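Local coordinates for protein acyl-CoA dehydrogenase (Geobacillus kaustophilus, PDB 2PG0) that binds FAD and probably introduces an alpha-beta double bond into thioester-bound acyl chains, as a member of the acyl-CoA dehydrogenase family, at residues 262-274 against 344-358. Residues are numbered along the deposited sequence; the frame is centred on the assembly and turned at random.
With FAD (flavin-adenine dinucleotide), chain D.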
# COMPACT_ATOMS: atom_id res chain seq x y z
N VAL A 262 -3.69 14.17 16.77
CA VAL A 262 -2.58 14.69 17.57
C VAL A 262 -1.24 14.54 16.85
O VAL A 262 -0.46 15.49 16.76
CB VAL A 262 -2.50 14.01 18.98
CG1 VAL A 262 -1.19 14.38 19.71
CG2 VAL A 262 -3.71 14.39 19.83
N MET A 263 -0.99 13.34 16.32
CA MET A 263 0.27 13.07 15.64
C MET A 263 0.44 13.91 14.36
O MET A 263 1.55 14.36 14.05
CB MET A 263 0.42 11.56 15.36
CG MET A 263 0.81 10.77 16.61
SD MET A 263 1.13 8.99 16.34
CE MET A 263 -0.53 8.42 16.01
N PHE A 264 -0.67 14.13 13.65
CA PHE A 264 -0.66 14.99 12.46
C PHE A 264 -0.26 16.42 12.84
O PHE A 264 0.59 17.03 12.19
CB PHE A 264 -2.02 14.96 11.76
CG PHE A 264 -2.11 15.89 10.58
CD1 PHE A 264 -1.63 15.50 9.34
CD2 PHE A 264 -2.66 17.16 10.73
CE1 PHE A 264 -1.71 16.37 8.25
CE2 PHE A 264 -2.74 18.04 9.64
CZ PHE A 264 -2.27 17.64 8.40
N SER A 265 -0.87 16.93 13.90
CA SER A 265 -0.59 18.29 14.37
C SER A 265 0.89 18.44 14.76
O SER A 265 1.53 19.43 14.41
CB SER A 265 -1.50 18.67 15.54
OG SER A 265 -1.21 19.99 15.97
N LEU A 266 1.42 17.45 15.47
CA LEU A 266 2.85 17.42 15.81
C LEU A 266 3.74 17.51 14.57
O LEU A 266 4.71 18.27 14.55
CB LEU A 266 3.19 16.15 16.58
CG LEU A 266 2.77 16.10 18.04
CD1 LEU A 266 3.04 14.70 18.57
CD2 LEU A 266 3.52 17.15 18.86
N THR A 267 3.41 16.73 13.55
CA THR A 267 4.24 16.63 12.35
C THR A 267 4.16 17.91 11.53
O THR A 267 5.18 18.43 11.07
CB THR A 267 3.80 15.44 11.47
OG1 THR A 267 3.82 14.25 12.26
CG2 THR A 267 4.74 15.26 10.28
N LYS A 268 2.94 18.42 11.36
CA LYS A 268 2.74 19.64 10.58
C LYS A 268 3.53 20.79 11.19
O LYS A 268 4.24 21.52 10.48
CB LYS A 268 1.26 20.00 10.50
CG LYS A 268 0.96 21.22 9.63
CD LYS A 268 -0.53 21.32 9.32
CE LYS A 268 -1.35 21.65 10.56
NZ LYS A 268 -2.82 21.40 10.37
N GLN A 269 3.41 20.94 12.51
CA GLN A 269 4.12 22.00 13.22
C GLN A 269 5.63 21.83 13.11
O GLN A 269 6.35 22.81 12.90
CB GLN A 269 3.66 22.10 14.68
CG GLN A 269 2.25 22.72 14.82
CD GLN A 269 2.02 23.94 13.90
OE1 GLN A 269 2.76 24.93 13.96
NE2 GLN A 269 0.99 23.86 13.05
N TYR A 270 6.11 20.59 13.22
CA TYR A 270 7.55 20.35 13.11
C TYR A 270 8.12 20.73 11.74
O TYR A 270 9.10 21.47 11.67
CB TYR A 270 7.92 18.90 13.44
CG TYR A 270 9.42 18.71 13.45
CD1 TYR A 270 10.17 19.12 14.55
CD2 TYR A 270 10.09 18.15 12.35
CE1 TYR A 270 11.56 18.97 14.57
CE2 TYR A 270 11.48 18.00 12.36
CZ TYR A 270 12.20 18.42 13.48
OH TYR A 270 13.58 18.29 13.52
N VAL A 271 7.51 20.23 10.67
CA VAL A 271 8.04 20.47 9.32
C VAL A 271 7.90 21.94 8.89
O VAL A 271 8.67 22.42 8.06
CB VAL A 271 7.46 19.49 8.25
CG1 VAL A 271 7.85 18.05 8.57
CG2 VAL A 271 5.93 19.65 8.11
N LYS A 272 6.95 22.66 9.48
CA LYS A 272 6.77 24.09 9.20
C LYS A 272 7.90 24.94 9.81
O LYS A 272 8.21 26.02 9.29
CB LYS A 272 5.40 24.58 9.68
CG LYS A 272 4.27 24.21 8.71
CD LYS A 272 2.92 24.76 9.17
CE LYS A 272 2.79 26.26 8.91
NZ LYS A 272 1.40 26.76 9.17
N GLN A 273 8.54 24.43 10.86
CA GLN A 273 9.60 25.18 11.56
C GLN A 273 11.02 24.66 11.27
O GLN A 273 12.00 25.32 11.61
CB GLN A 273 9.35 25.20 13.07
CG GLN A 273 7.98 25.70 13.52
CD GLN A 273 7.68 27.15 13.15
OE1 GLN A 273 6.86 27.43 12.26
NE2 GLN A 273 8.34 28.09 13.85
N ARG A 274 11.12 23.47 10.69
CA ARG A 274 12.43 22.89 10.38
C ARG A 274 12.91 23.36 9.01
O ARG A 274 12.16 23.29 8.03
CB ARG A 274 12.34 21.35 10.41
CG ARG A 274 13.64 20.63 10.04
CD ARG A 274 14.72 20.86 11.09
NE ARG A 274 15.92 20.06 10.83
CZ ARG A 274 17.03 20.13 11.57
NH1 ARG A 274 17.09 20.96 12.60
NH2 ARG A 274 18.08 19.36 11.27
N HIS A 344 10.13 13.58 11.12
CA HIS A 344 10.90 14.27 12.17
C HIS A 344 12.42 14.04 12.03
O HIS A 344 13.23 14.63 12.76
CB HIS A 344 10.44 13.83 13.57
CG HIS A 344 9.19 14.51 14.06
ND1 HIS A 344 7.94 14.22 13.57
CD2 HIS A 344 9.01 15.43 15.04
CE1 HIS A 344 7.04 14.95 14.20
NE2 HIS A 344 7.66 15.69 15.10
N GLY A 345 12.82 13.17 11.10
CA GLY A 345 14.22 12.77 10.98
C GLY A 345 14.70 12.06 12.24
O GLY A 345 13.93 11.35 12.87
N GLY A 346 15.96 12.27 12.60
CA GLY A 346 16.54 11.66 13.80
C GLY A 346 15.76 11.99 15.07
O GLY A 346 15.68 11.17 15.99
N TYR A 347 15.16 13.18 15.10
CA TYR A 347 14.40 13.65 16.27
C TYR A 347 13.16 12.81 16.60
O TYR A 347 12.77 12.72 17.76
CB TYR A 347 14.07 15.15 16.14
CG TYR A 347 15.34 15.94 15.92
CD1 TYR A 347 16.13 16.32 17.00
CD2 TYR A 347 15.78 16.23 14.63
CE1 TYR A 347 17.33 17.02 16.79
CE2 TYR A 347 16.98 16.91 14.41
CZ TYR A 347 17.75 17.30 15.50
OH TYR A 347 18.93 17.98 15.30
N GLY A 348 12.57 12.17 15.59
CA GLY A 348 11.41 11.30 15.81
C GLY A 348 11.75 10.02 16.57
O GLY A 348 10.85 9.33 17.07
N TYR A 349 13.03 9.71 16.65
CA TYR A 349 13.52 8.51 17.36
C TYR A 349 14.01 8.84 18.78
O TYR A 349 14.41 7.94 19.53
CB TYR A 349 14.63 7.85 16.54
CG TYR A 349 14.83 6.38 16.83
CD1 TYR A 349 13.84 5.43 16.51
CD2 TYR A 349 16.02 5.92 17.41
CE1 TYR A 349 14.03 4.08 16.77
CE2 TYR A 349 16.22 4.57 17.66
CZ TYR A 349 15.21 3.66 17.34
OH TYR A 349 15.39 2.32 17.59
N MET A 350 13.96 10.12 19.14
CA MET A 350 14.42 10.61 20.44
C MET A 350 13.25 10.72 21.42
O MET A 350 12.25 11.36 21.13
CB MET A 350 15.10 11.98 20.28
CG MET A 350 16.37 12.01 19.42
SD MET A 350 17.74 10.96 19.99
CE MET A 350 17.69 9.67 18.73
N GLU A 351 13.41 10.12 22.60
CA GLU A 351 12.34 10.12 23.61
C GLU A 351 12.03 11.50 24.18
O GLU A 351 10.97 11.70 24.78
CB GLU A 351 12.68 9.13 24.73
CG GLU A 351 12.62 7.67 24.28
CD GLU A 351 11.20 7.17 23.98
OE1 GLU A 351 10.22 7.87 24.31
OE2 GLU A 351 11.09 6.06 23.42
N GLU A 352 12.94 12.45 23.99
CA GLU A 352 12.68 13.84 24.34
C GLU A 352 11.61 14.49 23.46
O GLU A 352 11.00 15.48 23.85
CB GLU A 352 13.97 14.67 24.32
CG GLU A 352 14.90 14.39 25.50
CD GLU A 352 16.26 15.05 25.34
OE1 GLU A 352 16.31 16.30 25.35
OE2 GLU A 352 17.27 14.32 25.19
N TYR A 353 11.38 13.93 22.27
CA TYR A 353 10.29 14.39 21.40
C TYR A 353 9.03 13.56 21.62
O TYR A 353 9.09 12.33 21.65
CB TYR A 353 10.72 14.36 19.93
CG TYR A 353 11.59 15.54 19.53
CD1 TYR A 353 12.90 15.65 20.00
CD2 TYR A 353 11.11 16.55 18.69
CE1 TYR A 353 13.71 16.72 19.65
CE2 TYR A 353 11.91 17.63 18.34
CZ TYR A 353 13.20 17.71 18.82
OH TYR A 353 14.01 18.77 18.48
N GLU A 354 7.90 14.25 21.76
CA GLU A 354 6.61 13.61 22.06
C GLU A 354 6.20 12.54 21.04
O GLU A 354 5.58 11.53 21.41
CB GLU A 354 5.51 14.66 22.17
CG GLU A 354 4.18 14.14 22.67
CD GLU A 354 3.12 15.21 22.69
OE1 GLU A 354 3.38 16.30 23.25
OE2 GLU A 354 2.03 14.97 22.14
N ILE A 355 6.53 12.76 19.77
CA ILE A 355 6.18 11.80 18.72
C ILE A 355 6.70 10.38 18.97
O ILE A 355 6.04 9.41 18.59
CB ILE A 355 6.55 12.29 17.28
CG1 ILE A 355 5.80 11.47 16.22
CG2 ILE A 355 8.05 12.27 17.04
CD1 ILE A 355 4.28 11.54 16.36
N ALA A 356 7.86 10.26 19.62
CA ALA A 356 8.43 8.94 19.93
C ALA A 356 7.45 8.11 20.76
O ALA A 356 7.18 6.94 20.45
CB ALA A 356 9.77 9.09 20.65
N ARG A 357 6.93 8.73 21.81
CA ARG A 357 5.97 8.09 22.71
C ARG A 357 4.64 7.78 22.01
O ARG A 357 4.10 6.68 22.17
CB ARG A 357 5.73 9.03 23.89
CG ARG A 357 4.82 8.55 24.95
CD ARG A 357 4.36 9.79 25.67
NE ARG A 357 3.04 10.13 25.23
CZ ARG A 357 2.42 11.29 25.38
NH1 ARG A 357 3.01 12.36 25.94
NH2 ARG A 357 1.18 11.37 24.94
N ARG A 358 4.14 8.73 21.23
CA ARG A 358 2.91 8.52 20.45
C ARG A 358 3.07 7.32 19.52
O ARG A 358 2.17 6.49 19.41
CB ARG A 358 2.55 9.78 19.65
CG ARG A 358 2.38 11.06 20.49
CD ARG A 358 1.00 11.15 21.09
NE ARG A 358 0.81 12.40 21.83
CZ ARG A 358 -0.25 12.67 22.60
NH1 ARG A 358 -1.23 11.77 22.74
NH2 ARG A 358 -0.32 13.84 23.23
PA FAD D . 16.47 16.47 8.62
O1A FAD D . 16.14 17.72 9.41
O2A FAD D . 17.59 16.62 7.63
O5B FAD D . 15.15 15.97 7.85
C5B FAD D . 13.98 15.66 8.57
C4B FAD D . 12.94 15.14 7.59
O4B FAD D . 12.78 16.12 6.57
C3B FAD D . 13.40 13.86 6.91
O3B FAD D . 12.51 12.82 7.20
C2B FAD D . 13.25 14.10 5.43
O2B FAD D . 12.16 13.31 5.01
C1B FAD D . 12.74 15.51 5.30
N9A FAD D . 13.48 16.26 4.27
C8A FAD D . 14.62 17.02 4.39
N7A FAD D . 14.94 17.52 3.17
C5A FAD D . 14.01 17.09 2.28
C6A FAD D . 13.85 17.29 0.91
N6A FAD D . 14.68 18.07 0.23
N1A FAD D . 12.78 16.69 0.27
C2A FAD D . 11.87 15.91 0.96
N3A FAD D . 12.04 15.71 2.31
C4A FAD D . 13.09 16.29 2.95
N1 FAD D . 25.06 11.23 12.03
C2 FAD D . 26.44 11.20 11.92
O2 FAD D . 27.03 12.08 11.29
N3 FAD D . 27.16 10.18 12.52
C4 FAD D . 26.50 9.19 13.23
O4 FAD D . 27.16 8.30 13.77
C4X FAD D . 25.11 9.21 13.34
N5 FAD D . 24.44 8.23 14.05
C5X FAD D . 23.06 8.27 14.18
C6 FAD D . 22.41 7.28 14.91
C7 FAD D . 21.03 7.29 15.05
C7M FAD D . 20.39 6.20 15.85
C8 FAD D . 20.29 8.32 14.44
C8M FAD D . 18.81 8.41 14.54
C9 FAD D . 20.95 9.31 13.71
C9A FAD D . 22.33 9.29 13.56
N10 FAD D . 22.99 10.28 12.82
C10 FAD D . 24.38 10.24 12.73
C1' FAD D . 22.25 11.35 12.04
C2' FAD D . 21.37 10.88 10.87
O2' FAD D . 22.15 10.58 9.73
C3' FAD D . 20.36 11.98 10.56
O3' FAD D . 19.34 11.92 11.53
C4' FAD D . 19.75 11.91 9.15
O4' FAD D . 20.74 12.14 8.16
C5' FAD D . 18.65 12.95 8.93
O5' FAD D . 19.05 14.22 9.38
P FAD D . 18.13 15.02 10.42
O1P FAD D . 17.86 14.15 11.62
O2P FAD D . 18.79 16.33 10.80
O3P FAD D . 16.74 15.25 9.64
O HOH W 1 14.67 17.03 11.57
O HOH W 2 14.94 19.59 15.82
O HOH W 3 19.95 17.46 13.00
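Y270 and H344 form an offset stack: ring centroids 4.6 Å apart, planes at 19°, H344 CD2 lying over the rim of the tyrosine. The opposite face of H344 is filled by I355 CG2, and its ND1 bonds to A340 O, which fixes the imidazole's rotation. The Y270 chi1 of -174° swings CG away from its own backbone nitrogen and across to H344, pointing the hydroxyl toward the FAD diphosphate, which it reaches through a water: this lies 2.6 Å from Y270 OH, with H344 O and FAD O1A also within hydrogen-bonding distance. R274 NE donates to the same FAD O1A at 2.7 Å, G346 N donates to FAD O1P at 2.8 Å, and Y347 CE2 lies over one guanidinium face of R274.

At the other end, V262 CG1 sits centrally over the R358 guanidinium, 3.5 Å from R358 CZ. R358 holds E354 side-on, NE (2.9 Å) and NH2 both reaching OE2, while M263 CG packs on I355 CD1 at 3.6 Å. Because R358 also donates to E82 O and K83 O, an alanine here would probably leave the E354 carboxylate and those carbonyls without their mate and uncover V262.

In this C-terminal acyl-CoA dehydrogenase domain, R274 and the loop after helix 319-343 bind the FAD diphosphate; S136, T130, T162 and M129 of the second subunit also bind FAD. Helix segments 262-273 and 354-358 run nearly antiparallel (152°), axes 10.6 Å apart; helix 319-343 touches M263, T267 and I355, and helix 285-313 backs F264 and V271.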